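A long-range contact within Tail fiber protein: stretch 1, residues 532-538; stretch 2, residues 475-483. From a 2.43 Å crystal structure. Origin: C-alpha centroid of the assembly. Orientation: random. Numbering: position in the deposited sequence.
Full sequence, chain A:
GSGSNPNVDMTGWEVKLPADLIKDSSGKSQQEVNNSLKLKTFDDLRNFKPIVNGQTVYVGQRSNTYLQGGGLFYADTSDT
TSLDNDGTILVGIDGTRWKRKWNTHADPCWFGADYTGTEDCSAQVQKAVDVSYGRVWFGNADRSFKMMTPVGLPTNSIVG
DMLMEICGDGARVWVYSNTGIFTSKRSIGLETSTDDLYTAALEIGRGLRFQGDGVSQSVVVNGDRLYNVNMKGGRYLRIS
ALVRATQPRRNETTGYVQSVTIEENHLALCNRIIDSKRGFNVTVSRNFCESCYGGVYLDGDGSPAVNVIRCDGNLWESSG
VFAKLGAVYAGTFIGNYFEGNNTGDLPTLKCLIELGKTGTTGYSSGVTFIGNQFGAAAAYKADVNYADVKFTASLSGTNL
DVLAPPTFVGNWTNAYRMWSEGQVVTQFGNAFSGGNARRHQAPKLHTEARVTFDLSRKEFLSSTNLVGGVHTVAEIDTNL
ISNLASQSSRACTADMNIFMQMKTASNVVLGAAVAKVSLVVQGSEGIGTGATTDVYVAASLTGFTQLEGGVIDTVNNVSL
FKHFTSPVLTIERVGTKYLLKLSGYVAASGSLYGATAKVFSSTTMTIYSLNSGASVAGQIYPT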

ATOM      1  N   THR A 532      -1.005  44.620  23.149  1.00 56.55           N
ATOM      2  CA  THR A 532      -1.343  43.665  24.192  1.00 56.81           C
ATOM      3  C   THR A 532      -1.653  42.315  23.565  1.00 58.07           C
ATOM      4  O   THR A 532      -2.013  42.221  22.388  1.00 58.49           O
ATOM      5  CB  THR A 532      -2.546  44.132  25.021  1.00 55.60           C
ATOM      6  OG1 THR A 532      -2.902  43.109  25.959  1.00 55.73           O
ATOM      7  CG2 THR A 532      -3.728  44.402  24.113  1.00 53.03           C
ATOM      8  N   THR A 533      -1.515  41.263  24.375  1.00 59.40           N
ATOM      9  CA  THR A 533      -1.869  39.920  23.933  1.00 57.56           C
ATOM     10  C   THR A 533      -3.356  39.625  24.079  1.00 57.02           C
ATOM     11  O   THR A 533      -3.839  38.658  23.483  1.00 56.22           O
ATOM     12  CB  THR A 533      -1.082  38.868  24.715  1.00 56.61           C
ATOM     13  OG1 THR A 533      -1.426  38.948  26.105  1.00 54.11           O
ATOM     14  CG2 THR A 533       0.415  39.071  24.542  1.00 58.45           C
ATOM     15  N   ASP A 534      -4.081  40.418  24.868  1.00 56.47           N
ATOM     16  CA  ASP A 534      -5.508  40.187  25.046  1.00 55.44           C
ATOM     17  C   ASP A 534      -6.237  40.326  23.716  1.00 52.22           C
ATOM     18  O   ASP A 534      -5.935  41.210  22.912  1.00 55.10           O
ATOM     19  CB  ASP A 534      -6.093  41.174  26.062  1.00 57.86           C
ATOM     20  CG  ASP A 534      -5.421  41.092  27.423  1.00 59.48           C
ATOM     21  OD1 ASP A 534      -4.810  40.049  27.734  1.00 60.57           O
ATOM     22  OD2 ASP A 534      -5.509  42.075  28.188  1.00 59.30           O
ATOM     23  N   VAL A 535      -7.200  39.439  23.482  1.00 50.07           N
ATOM     24  CA  VAL A 535      -8.070  39.514  22.316  1.00 52.34           C
ATOM     25  C   VAL A 535      -9.513  39.561  22.801  1.00 55.03           C
ATOM     26  O   VAL A 535      -9.870  38.908  23.787  1.00 58.71           O
ATOM     27  CB  VAL A 535      -7.849  38.333  21.349  1.00 48.65           C
ATOM     28  CG1 VAL A 535      -6.520  38.501  20.617  1.00 45.36           C
ATOM     29  CG2 VAL A 535      -7.908  37.008  22.096  1.00 44.93           C
ATOM     30  N   TYR A 536     -10.339  40.331  22.107  1.00 52.32           N
ATOM     31  CA  TYR A 536     -11.683  40.634  22.568  1.00 53.26           C
ATOM     32  C   TYR A 536     -12.721  39.976  21.669  1.00 54.94           C
ATOM     33  O   TYR A 536     -12.482  39.737  20.482  1.00 54.08           O
ATOM     34  CB  TYR A 536     -11.893  42.147  22.628  1.00 50.15           C
ATOM     35  CG  TYR A 536     -10.727  42.863  23.273  1.00 53.90           C
ATOM     36  CD1 TYR A 536     -10.591  42.899  24.658  1.00 56.09           C
ATOM     37  CD2 TYR A 536      -9.751  43.487  22.503  1.00 52.77           C
ATOM     38  CE1 TYR A 536      -9.523  43.544  25.260  1.00 52.70           C
ATOM     39  CE2 TYR A 536      -8.677  44.133  23.098  1.00 51.93           C
ATOM     40  CZ  TYR A 536      -8.570  44.157  24.479  1.00 52.25           C
ATOM     41  OH  TYR A 536      -7.511  44.797  25.085  1.00 54.69           O
ATOM     42  N   VAL A 537     -13.879  39.678  22.259  1.00 52.70           N
ATOM     43  CA  VAL A 537     -14.961  38.973  21.589  1.00 50.32           C
ATOM     44  C   VAL A 537     -16.214  39.836  21.626  1.00 53.26           C
ATOM     45  O   VAL A 537     -16.536  40.439  22.657  1.00 50.22           O
ATOM     46  CB  VAL A 537     -15.234  37.601  22.242  1.00 49.14           C
ATOM     47  CG1 VAL A 537     -16.492  36.965  21.661  1.00 43.34           C
ATOM     48  CG2 VAL A 537     -14.032  36.679  22.082  1.00 47.38           C
ATOM     49  N   ALA A 538     -16.916  39.895  20.498  1.00 54.73           N
ATOM     50  CA  ALA A 538     -18.266  40.433  20.423  1.00 49.62           C
ATOM     51  C   ALA A 538     -19.187  39.335  19.911  1.00 49.37           C
ATOM     52  O   ALA A 538     -18.891  38.696  18.896  1.00 53.16           O
ATOM     53  CB  ALA A 538     -18.331  41.659  19.511  1.00 45.48           C
TER
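Stretch 2 475-483: EIDTNLISN

Two segments distant in sequence often meet through alternate side chains of a strand, with a few polar groups interleaved among them; residues 475-483 of this tail fiber protein, lying against residues 532-538, illustrate the pattern on a small scale. The two segments run in opposite senses along the contact: the early residues of stretch 2 meet Val537, and the later ones reach Val535 and then Thr533. No backbone-to-backbone hydrogen bond joins them, so the association rests on side-chain packing, one side-chain-to-backbone hydrogen bond and one bound water.

Stretch 2 enters as the end of a strand, Glu475 to Asp477, in extended conformation. Glu475 itself makes no contact. Ile476 points toward stretch 1, and with chi1 p and chi2 t its CD1 lies 4.3 Å from CG1 of Val537, a loose apolar approach between two buried side chains. The alternation of the strand then turns the CA-to-CB bond of Asp477 away. Its carboxylate serves its own segment instead: OD1 accepts a hydrogen bond from N of Asn479 at 3.1 Å and a weak one from N of Thr478 at 2.8 Å, bracing the chain where it leaves the strand.

Thr478 faces stretch 1 again and touches two valines. Its CB is 3.6 Å from CG2 of Val535, while its CG2 is 4.0 Å from CG2 of Val537. Both valines point toward stretch 2 because they are two residues apart in an extended chain; Tyr536 between them points away. From here the backbone coils into a weakly bonded helical turn, in which N of Ser482 donates to O of Thr478 at 3.0 Å. Asn479 points away and Leu480 is out of reach, but the turn brings Ile481 back, its CG2 3.7 Å from CG2 of Val535. That one valine methyl therefore packs against both Thr478 and Ile481.

Ser482 makes the closest approach. Its OG donates a hydrogen bond of 2.8 Å to O of Thr533, and CA of Ser482 and CA of Thr533 are 5.1 Å apart, the nearest CA pair across the two segments. A water reinforces the junction, donating to OG1 of Thr478 and to OG of Ser482, each at 2.8 Å, and accepting from N of Val535 at 2.9 Å. It thus links a backbone amide of one segment to two hydroxyls of the other. Asn483 points away, and the contact ends there.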

ATOM      1  N   GLU A 475     -19.373  28.952  27.807  1.00 43.90           N
ATOM      2  CA  GLU A 475     -18.129  29.598  28.202  1.00 44.35           C
ATOM      3  C   GLU A 475     -17.066  29.270  27.165  1.00 47.64           C
ATOM      4  O   GLU A 475     -16.782  28.095  26.913  1.00 49.32           O
ATOM      5  CB  GLU A 475     -17.702  29.141  29.596  1.00 45.24           C
ATOM      6  CG  GLU A 475     -16.350  29.674  30.036  1.00 45.78           C
ATOM      7  CD  GLU A 475     -15.909  29.101  31.366  1.00 50.90           C
ATOM      8  OE1 GLU A 475     -14.991  28.254  31.378  1.00 51.31           O
ATOM      9  OE2 GLU A 475     -16.481  29.494  32.403  1.00 53.77           O
ATOM     10  N   ILE A 476     -16.496  30.301  26.558  1.00 44.94           N
ATOM     11  CA  ILE A 476     -15.407  30.142  25.610  1.00 46.30           C
ATOM     12  C   ILE A 476     -14.162  30.785  26.205  1.00 50.44           C
ATOM     13  O   ILE A 476     -14.236  31.636  27.096  1.00 56.33           O
ATOM     14  CB  ILE A 476     -15.740  30.750  24.233  1.00 47.46           C
ATOM     15  CG1 ILE A 476     -15.853  32.271  24.334  1.00 42.80           C
ATOM     16  CG2 ILE A 476     -17.030  30.149  23.678  1.00 45.46           C
ATOM     17  CD1 ILE A 476     -16.267  32.935  23.042  1.00 42.30           C
ATOM     18  N   ASP A 477     -13.000  30.367  25.707  1.00 49.22           N
ATOM     19  CA  ASP A 477     -11.725  30.864  26.209  1.00 49.42           C
ATOM     20  C   ASP A 477     -10.865  31.369  25.061  1.00 48.89           C
ATOM     21  O   ASP A 477     -10.886  30.812  23.959  1.00 49.38           O
ATOM     22  CB  ASP A 477     -10.970  29.783  26.990  1.00 51.16           C
ATOM     23  CG  ASP A 477     -10.082  30.361  28.077  1.00 52.81           C
ATOM     24  OD1 ASP A 477      -9.581  31.492  27.904  1.00 52.78           O
ATOM     25  OD2 ASP A 477      -9.892  29.683  29.108  1.00 54.21           O
ATOM     26  N   THR A 478     -10.107  32.431  25.333  1.00 48.80           N
ATOM     27  CA  THR A 478      -9.209  33.036  24.356  1.00 46.31           C
ATOM     28  C   THR A 478      -7.744  32.898  24.752  1.00 48.55           C
ATOM     29  O   THR A 478      -6.875  33.475  24.086  1.00 47.39           O
ATOM     30  CB  THR A 478      -9.554  34.518  24.166  1.00 46.18           C
ATOM     31  OG1 THR A 478      -9.246  35.242  25.366  1.00 45.66           O
ATOM     32  CG2 THR A 478     -11.030  34.688  23.846  1.00 44.10           C
ATOM     33  N   ASN A 479      -7.451  32.140  25.813  1.00 50.15           N
ATOM     34  CA  ASN A 479      -6.097  32.104  26.358  1.00 50.05           C
ATOM     35  C   ASN A 479      -5.098  31.537  25.355  1.00 49.95           C
ATOM     36  O   ASN A 479      -3.938  31.961  25.319  1.00 52.19           O
ATOM     37  CB  ASN A 479      -6.078  31.293  27.654  1.00 54.80           C
ATOM     38  CG  ASN A 479      -6.375  29.816  27.431  1.00 56.43           C
ATOM     39  OD1 ASN A 479      -7.297  29.461  26.696  1.00 60.03           O
ATOM     40  ND2 ASN A 479      -5.589  28.949  28.063  1.00 53.79           N
ATOM     41  N   LEU A 480      -5.525  30.577  24.536  1.00 51.66           N
ATOM     42  CA  LEU A 480      -4.624  30.013  23.537  1.00 49.90           C
ATOM     43  C   LEU A 480      -4.483  30.921  22.320  1.00 48.03           C
ATOM     44  O   LEU A 480      -3.441  30.895  21.657  1.00 46.59           O
ATOM     45  CB  LEU A 480      -5.107  28.620  23.132  1.00 45.41           C
ATOM     46  CG  LEU A 480      -5.176  27.664  24.327  1.00 46.03           C
ATOM     47  CD1 LEU A 480      -5.595  26.278  23.903  1.00 42.35           C
ATOM     48  CD2 LEU A 480      -3.845  27.619  25.069  1.00 44.08           C
ATOM     49  N   ILE A 481      -5.503  31.729  22.017  1.00 48.09           N
ATOM     50  CA  ILE A 481      -5.352  32.760  20.993  1.00 48.35           C
ATOM     51  C   ILE A 481      -4.264  33.745  21.397  1.00 52.63           C
ATOM     52  O   ILE A 481      -3.381  34.085  20.601  1.00 55.58           O
ATOM     53  CB  ILE A 481      -6.688  33.479  20.741  1.00 46.38           C
ATOM     54  CG1 ILE A 481      -7.755  32.495  20.265  1.00 47.07           C
ATOM     55  CG2 ILE A 481      -6.510  34.586  19.717  1.00 43.35           C
ATOM     56  CD1 ILE A 481      -9.090  33.162  19.974  1.00 47.97           C
ATOM     57  N   SER A 482      -4.315  34.220  22.647  1.00 52.07           N
ATOM     58  CA  SER A 482      -3.290  35.129  23.148  1.00 53.90           C
ATOM     59  C   SER A 482      -1.908  34.488  23.186  1.00 56.66           C
ATOM     60  O   SER A 482      -0.904  35.206  23.126  1.00 61.40           O
ATOM     61  CB  SER A 482      -3.662  35.625  24.546  1.00 55.25           C
ATOM     62  OG  SER A 482      -4.921  36.275  24.536  1.00 56.51           O
ATOM     63  N   ASN A 483      -1.835  33.157  23.277  1.00 55.37           N
ATOM     64  CA  ASN A 483      -0.547  32.478  23.352  1.00 54.54           C
ATOM     65  C   ASN A 483       0.184  32.450  22.015  1.00 51.95           C
ATOM     66  O   ASN A 483       1.402  32.257  22.000  1.00 51.87           O
ATOM     67  CB  ASN A 483      -0.740  31.052  23.869  1.00 59.80           C
ATOM     68  CG  ASN A 483      -0.499  30.936  25.361  1.00 67.61           C
ATOM     69  OD1 ASN A 483       0.379  30.190  25.801  1.00 73.30           O
ATOM     70  ND2 ASN A 483      -1.268  31.685  26.148  1.00 66.94           N
TER
HETATM   71  O   HOH W   1      -7.333  37.315  25.518  1.00 42.64           O